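Local atomic coordinates of uncharacterized protein ygiD (Escherichia coli, PDB entry 2PW6), a protein that opens the aromatic ring of DOPA between carbons 4 and 5 in vitro, as a zinc-containing extradiol dioxygenase whose physiological substrate is unknown. Residues E199-N204 with S264-Q269; V217-H222 with L227-P232. One frame throughout, in Å; residues are numbered along the deposited sequence.

Interaction 1 (E199-N204 with S264-Q269); sequences EYVKAN and SMLSVQ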
loop_
_atom_site.group_PDB
_atom_site.type_symbol
_atom_site.label_atom_id
_atom_site.label_comp_id
_atom_site.label_asym_id
_atom_site.label_seq_id
_atom_site.Cartn_x
_atom_site.Cartn_y
_atom_site.Cartn_z
ATOM N N GLU A 199 -14.196 17.039 -15.980
ATOM C CA GLU A 199 -14.334 18.315 -16.683
ATOM C C GLU A 199 -14.923 19.409 -15.800
ATOM O O GLU A 199 -14.548 20.556 -15.919
ATOM C CB GLU A 199 -15.149 18.131 -17.992
ATOM C CG GLU A 199 -14.430 17.246 -19.046
ATOM C CD GLU A 199 -13.099 17.821 -19.511
ATOM O OE1 GLU A 199 -12.970 19.057 -19.624
ATOM O OE2 GLU A 199 -12.163 17.040 -19.770
ATOM N N TYR A 200 -15.856 19.043 -14.932
ATOM C CA TYR A 200 -16.365 19.909 -13.874
ATOM C C TYR A 200 -15.260 20.335 -12.895
ATOM O O TYR A 200 -15.312 21.440 -12.345
ATOM C CB TYR A 200 -17.466 19.172 -13.117
ATOM C CG TYR A 200 -17.987 19.838 -11.859
ATOM C CD1 TYR A 200 -18.781 20.994 -11.925
ATOM C CD2 TYR A 200 -17.721 19.292 -10.595
ATOM C CE1 TYR A 200 -19.287 21.596 -10.772
ATOM C CE2 TYR A 200 -18.228 19.891 -9.426
ATOM C CZ TYR A 200 -19.008 21.040 -9.523
ATOM O OH TYR A 200 -19.524 21.634 -8.373
ATOM N N VAL A 201 -14.281 19.449 -12.671
ATOM C CA VAL A 201 -13.087 19.799 -11.889
ATOM C C VAL A 201 -12.268 20.876 -12.621
ATOM O O VAL A 201 -12.155 22.002 -12.134
ATOM C CB VAL A 201 -12.228 18.543 -11.451
ATOM C CG1 VAL A 201 -10.834 18.957 -10.972
ATOM C CG2 VAL A 201 -12.933 17.786 -10.349
ATOM N N LYS A 202 -11.757 20.534 -13.801
ATOM C CA LYS A 202 -10.983 21.444 -14.636
ATOM C C LYS A 202 -11.630 22.802 -14.930
ATOM O O LYS A 202 -10.920 23.813 -15.043
ATOM C CB LYS A 202 -10.665 20.766 -15.965
ATOM C CG LYS A 202 -9.799 19.533 -15.849
ATOM C CD LYS A 202 -9.702 18.818 -17.170
ATOM C CE LYS A 202 -9.266 19.740 -18.294
ATOM N NZ LYS A 202 -9.047 18.924 -19.513
ATOM N N ALA A 203 -12.959 22.832 -15.083
ATOM C CA ALA A 203 -13.671 24.077 -15.433
ATOM C C ALA A 203 -13.823 25.002 -14.228
ATOM O O ALA A 203 -14.355 26.118 -14.350
ATOM C CB ALA A 203 -15.052 23.772 -16.027
ATOM N N ASN A 204 -13.372 24.547 -13.059
ATOM C CA ASN A 204 -13.625 25.298 -11.839
ATOM C C ASN A 204 -12.411 25.541 -10.981
ATOM O O ASN A 204 -12.535 26.004 -9.861
ATOM C CB ASN A 204 -14.721 24.624 -11.042
ATOM C CG ASN A 204 -16.069 24.847 -11.645
ATOM O OD1 ASN A 204 -16.609 25.952 -11.583
ATOM N ND2 ASN A 204 -16.632 23.796 -12.246
ATOM N N SER A 264 -8.584 9.100 -12.644
ATOM C CA SER A 264 -8.137 10.391 -13.190
ATOM C C SER A 264 -6.718 10.841 -12.769
ATOM O O SER A 264 -6.320 10.753 -11.597
ATOM C CB SER A 264 -9.141 11.511 -13.002
ATOM O OG SER A 264 -8.605 12.694 -13.580
HETATM N N MSE A 265 -5.971 11.299 -13.772
HETATM C CA MSE A 265 -4.542 11.563 -13.635
HETATM C C MSE A 265 -4.298 13.056 -13.722
HETATM O O MSE A 265 -3.158 13.512 -13.846
HETATM C CB MSE A 265 -3.732 10.818 -14.711
HETATM C CG MSE A 265 -3.600 9.304 -14.580
HETATM SE SE MSE A 265 -3.058 8.524 -12.836
HETATM C CE MSE A 265 -1.704 7.265 -13.404
ATOM N N LEU A 266 -5.384 13.815 -13.661
ATOM C CA LEU A 266 -5.340 15.251 -13.632
ATOM C C LEU A 266 -4.397 15.827 -12.557
ATOM O O LEU A 266 -4.694 15.758 -11.348
ATOM C CB LEU A 266 -6.743 15.802 -13.415
ATOM C CG LEU A 266 -6.847 17.323 -13.398
ATOM C CD1 LEU A 266 -6.412 17.931 -14.740
ATOM C CD2 LEU A 266 -8.240 17.693 -13.114
ATOM N N SER A 267 -3.286 16.399 -13.030
ATOM C CA SER A 267 -2.349 17.173 -12.225
ATOM C C SER A 267 -2.536 18.694 -12.348
ATOM O O SER A 267 -2.943 19.204 -13.401
ATOM C CB SER A 267 -0.947 16.757 -12.581
ATOM O OG SER A 267 -0.838 15.352 -12.392
ATOM N N VAL A 268 -2.261 19.419 -11.260
ATOM C CA VAL A 268 -2.520 20.856 -11.193
ATOM C C VAL A 268 -1.308 21.597 -10.604
ATOM O O VAL A 268 -0.776 21.206 -9.565
ATOM C CB VAL A 268 -3.821 21.167 -10.396
ATOM C CG1 VAL A 268 -4.066 22.694 -10.252
ATOM C CG2 VAL A 268 -5.028 20.461 -11.033
ATOM N N GLN A 269 -0.855 22.642 -11.294
ATOM C CA GLN A 269 0.239 23.480 -10.789
ATOM C C GLN A 269 -0.309 24.856 -10.418
ATOM O O GLN A 269 -1.014 25.489 -11.199
ATOM C CB GLN A 269 1.406 23.583 -11.787
ATOM C CG GLN A 269 2.609 24.359 -11.212
ATOM C CD GLN A 269 3.815 24.466 -12.151
ATOM O OE1 GLN A 269 4.254 23.476 -12.765
ATOM N NE2 GLN A 269 4.377 25.673 -12.236
#

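Interaction 2 (V217-H222 with L227-P232); sequences VNYLDH and LSNPTP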
loop_
_atom_site.group_PDB
_atom_site.type_symbol
_atom_site.label_atom_id
_atom_site.label_comp_id
_atom_site.label_asym_id
_atom_site.label_seq_id
_atom_site.Cartn_x
_atom_site.Cartn_y
_atom_site.Cartn_z
ATOM N N VAL A 217 -15.325 22.761 -3.816
ATOM C CA VAL A 217 -15.528 22.489 -2.401
ATOM C C VAL A 217 -16.829 21.720 -2.229
ATOM O O VAL A 217 -16.907 20.807 -1.424
ATOM C CB VAL A 217 -15.537 23.799 -1.561
ATOM C CG1 VAL A 217 -16.201 23.593 -0.194
ATOM C CG2 VAL A 217 -14.122 24.330 -1.424
ATOM N N ASN A 218 -17.848 22.122 -2.990
ATOM C CA ASN A 218 -19.160 21.456 -3.005
ATOM C C ASN A 218 -19.212 20.367 -4.084
ATOM O O ASN A 218 -20.231 20.219 -4.766
ATOM C CB ASN A 218 -20.287 22.480 -3.269
ATOM C CG ASN A 218 -20.422 23.516 -2.160
ATOM O OD1 ASN A 218 -20.704 23.192 -1.005
ATOM N ND2 ASN A 218 -20.243 24.773 -2.518
ATOM N N TYR A 219 -18.121 19.618 -4.240
ATOM C CA TYR A 219 -17.959 18.695 -5.370
ATOM C C TYR A 219 -19.031 17.585 -5.392
ATOM O O TYR A 219 -19.421 17.128 -6.448
ATOM C CB TYR A 219 -16.532 18.116 -5.434
ATOM C CG TYR A 219 -16.253 17.108 -4.346
ATOM C CD1 TYR A 219 -16.243 15.736 -4.612
ATOM C CD2 TYR A 219 -16.020 17.521 -3.038
ATOM C CE1 TYR A 219 -15.993 14.802 -3.592
ATOM C CE2 TYR A 219 -15.776 16.605 -2.026
ATOM C CZ TYR A 219 -15.755 15.249 -2.299
ATOM O OH TYR A 219 -15.514 14.349 -1.253
ATOM N N LEU A 220 -19.525 17.191 -4.227
ATOM C CA LEU A 220 -20.575 16.175 -4.147
ATOM C C LEU A 220 -21.935 16.631 -4.713
ATOM O O LEU A 220 -22.834 15.804 -4.888
ATOM C CB LEU A 220 -20.709 15.639 -2.715
ATOM C CG LEU A 220 -19.530 14.784 -2.234
ATOM C CD1 LEU A 220 -19.675 14.439 -0.747
ATOM C CD2 LEU A 220 -19.412 13.521 -3.070
ATOM N N ASP A 221 -22.068 17.937 -4.986
ATOM C CA ASP A 221 -23.215 18.518 -5.710
ATOM C C ASP A 221 -23.318 18.077 -7.173
ATOM O O ASP A 221 -24.347 18.287 -7.807
ATOM C CB ASP A 221 -23.176 20.049 -5.679
ATOM C CG ASP A 221 -23.553 20.615 -4.327
ATOM O OD1 ASP A 221 -23.872 19.813 -3.420
ATOM O OD2 ASP A 221 -23.515 21.858 -4.165
ATOM N N HIS A 222 -22.256 17.484 -7.712
ATOM C CA HIS A 222 -22.259 16.978 -9.081
ATOM C C HIS A 222 -22.881 15.574 -9.104
ATOM O O HIS A 222 -22.850 14.864 -8.079
ATOM C CB HIS A 222 -20.823 16.964 -9.601
ATOM C CG HIS A 222 -20.692 16.787 -11.086
ATOM N ND1 HIS A 222 -20.552 15.551 -11.681
ATOM C CD2 HIS A 222 -20.614 17.693 -12.087
ATOM C CE1 HIS A 222 -20.391 15.706 -12.981
ATOM N NE2 HIS A 222 -20.440 16.994 -13.257
ATOM N N LEU A 227 -20.003 9.029 -6.944
ATOM C CA LEU A 227 -19.577 7.877 -7.721
ATOM C C LEU A 227 -18.067 7.996 -8.052
ATOM O O LEU A 227 -17.330 7.009 -8.021
ATOM C CB LEU A 227 -20.446 7.779 -8.993
ATOM C CG LEU A 227 -20.126 6.854 -10.175
ATOM C CD1 LEU A 227 -20.079 5.420 -9.750
ATOM C CD2 LEU A 227 -21.156 7.077 -11.329
ATOM N N SER A 228 -17.642 9.216 -8.368
ATOM C CA SER A 228 -16.252 9.542 -8.673
ATOM C C SER A 228 -15.330 9.472 -7.429
ATOM O O SER A 228 -14.129 9.234 -7.555
ATOM C CB SER A 228 -16.182 10.946 -9.240
ATOM O OG SER A 228 -16.578 10.974 -10.600
ATOM N N ASN A 229 -15.938 9.651 -6.257
ATOM C CA ASN A 229 -15.252 9.789 -4.981
ATOM C C ASN A 229 -16.166 9.271 -3.880
ATOM O O ASN A 229 -16.768 10.066 -3.170
ATOM C CB ASN A 229 -14.891 11.274 -4.711
ATOM C CG ASN A 229 -13.832 11.833 -5.681
ATOM O OD1 ASN A 229 -12.699 11.377 -5.711
ATOM N ND2 ASN A 229 -14.202 12.851 -6.448
ATOM N N PRO A 230 -16.291 7.931 -3.745
ATOM C CA PRO A 230 -17.146 7.347 -2.687
ATOM C C PRO A 230 -16.671 7.633 -1.263
ATOM O O PRO A 230 -17.453 7.482 -0.305
ATOM C CB PRO A 230 -17.082 5.828 -2.954
ATOM C CG PRO A 230 -16.438 5.660 -4.307
ATOM C CD PRO A 230 -15.652 6.903 -4.599
ATOM N N THR A 231 -15.390 8.002 -1.121
ATOM C CA THR A 231 -14.835 8.541 0.134
ATOM C C THR A 231 -14.023 9.722 -0.297
ATOM O O THR A 231 -13.632 9.776 -1.453
ATOM C CB THR A 231 -13.931 7.554 0.834
ATOM O OG1 THR A 231 -13.025 6.963 -0.121
ATOM C CG2 THR A 231 -14.751 6.487 1.519
ATOM N N PRO A 232 -13.830 10.715 0.587
ATOM C CA PRO A 232 -13.192 11.908 0.076
ATOM C C PRO A 232 -11.663 11.919 -0.132
ATOM O O PRO A 232 -11.209 12.821 -0.798
ATOM C CB PRO A 232 -13.599 12.986 1.110
ATOM C CG PRO A 232 -14.570 12.337 2.031
ATOM C CD PRO A 232 -14.217 10.897 2.001
HETATM O O HOH W 1 -16.718 11.623 -1.079
#

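Interaction 1 (E199-N204 with S264-Q269)
L266 reaches across to the last turn of helix 192-202 and meets V201 and K202 there, a compact example of one branched side chain serving two neighbours. The apolar part rests on the two methyls of the leucine. CD2 of L266 takes the larger share, lying 3.6 Å from CG1 of V201 and equally close to CG of K202, while CD1 of L266 approaches the lysine less tightly, 3.9 Å from CG of K202. V201 and L266 run alongside each other, pointing opposite ways, whereas the lysine chain passes L266 at a slant. Because CG1 of V201 stands anti to the backbone N (chi1 165°), that methyl is the one presented to the leucine.

The polar bonds lie within each segment or lead outside the pair. K202 packs the start of its chain on L266, bends at chi3 (53°) and carries NZ to a salt bridge with E256; its link to OE2 of E199 is long. At the helix end, N204 folds back so that ND2 of N204 donates to O of Y200 at 2.7 Å, almost straight, on a lone pair and in the plane of both groups. S264 OG bonds to N198, a residue of the same helix, and receives only a weak bond from N of L266.

Together these contacts seat the last helical turn on the loop between strands 263-264 and 268-270, the latter a strand of the central mixed sheet. The side chain of L266 is about 14 Å from a bound zinc ion, and the pairing belongs to the LigB-type dioxygenase fold.

Interaction 2 (V217-H222 with L227-P232)
Y219 spans the gap to N229 and P232, and following it outward from CB gives a worked example of how one aromatic residue can join two turns. Its first torsion (chi1 72°) sets CG between the backbone N and the carbonyl carbon, which swings the ring across to N229 and P232 while one face stays against L220 of its own turn. That turn, 219-221, is held by backbone bonds from N of D221 to O of N218 and from N of H222 to O of Y219. Past CG, the CD1 and CE1 edge runs along N229: CD1 of Y219 is 4.0 Å from ND2 of N229, and CE1 of Y219 is 3.9 Å from CB of N229, which sits at the ring edge near the plane. The amide stands 80° from the ring plane. CG of L220 lies 3.7 Å above one face of the Y219 ring, toward the rim, and Y235 stacks with the ring.

N229, the first residue to leave helical geometry after helix 225-228, belongs to the surroundings of the metal centre of this extradiol dioxygenase: its side chain is about 4 Å from that of the zinc ligand H177 and about 6 Å from a bound zinc ion. Its ND2 donates to O of V175, which fixes how the amide is turned.

At the tip, OH of Y219 comes within 3.3 Å of CB of P232, whose ring is crossed at about a right angle. The hydroxyl oxygen OH of Y219 also lies 3.0 Å from a water that donates to O of N229 at 2.6 Å.

Overall arrangement
From the N terminus, the chain lays down strand 17-21, whose neighbour in the sheet will be the late strand 268-270, and adds further strands and helices before reaching helix 192-202. The end of that helix opens the loop that interaction 1 closes after 59 intervening residues. Within this span the 3-10 turn 219-221 and the turn that follows helix 225-228 are joined by interaction 2, a short closure over four residues, so the two contacts nest and do not cross. They also touch: CG of Y200 lies 3.4 Å from CD2 of H222. Helix 192-202 thus meets the loop before strand 268-270 through V201 and K202, and residues 217-222 through Y200.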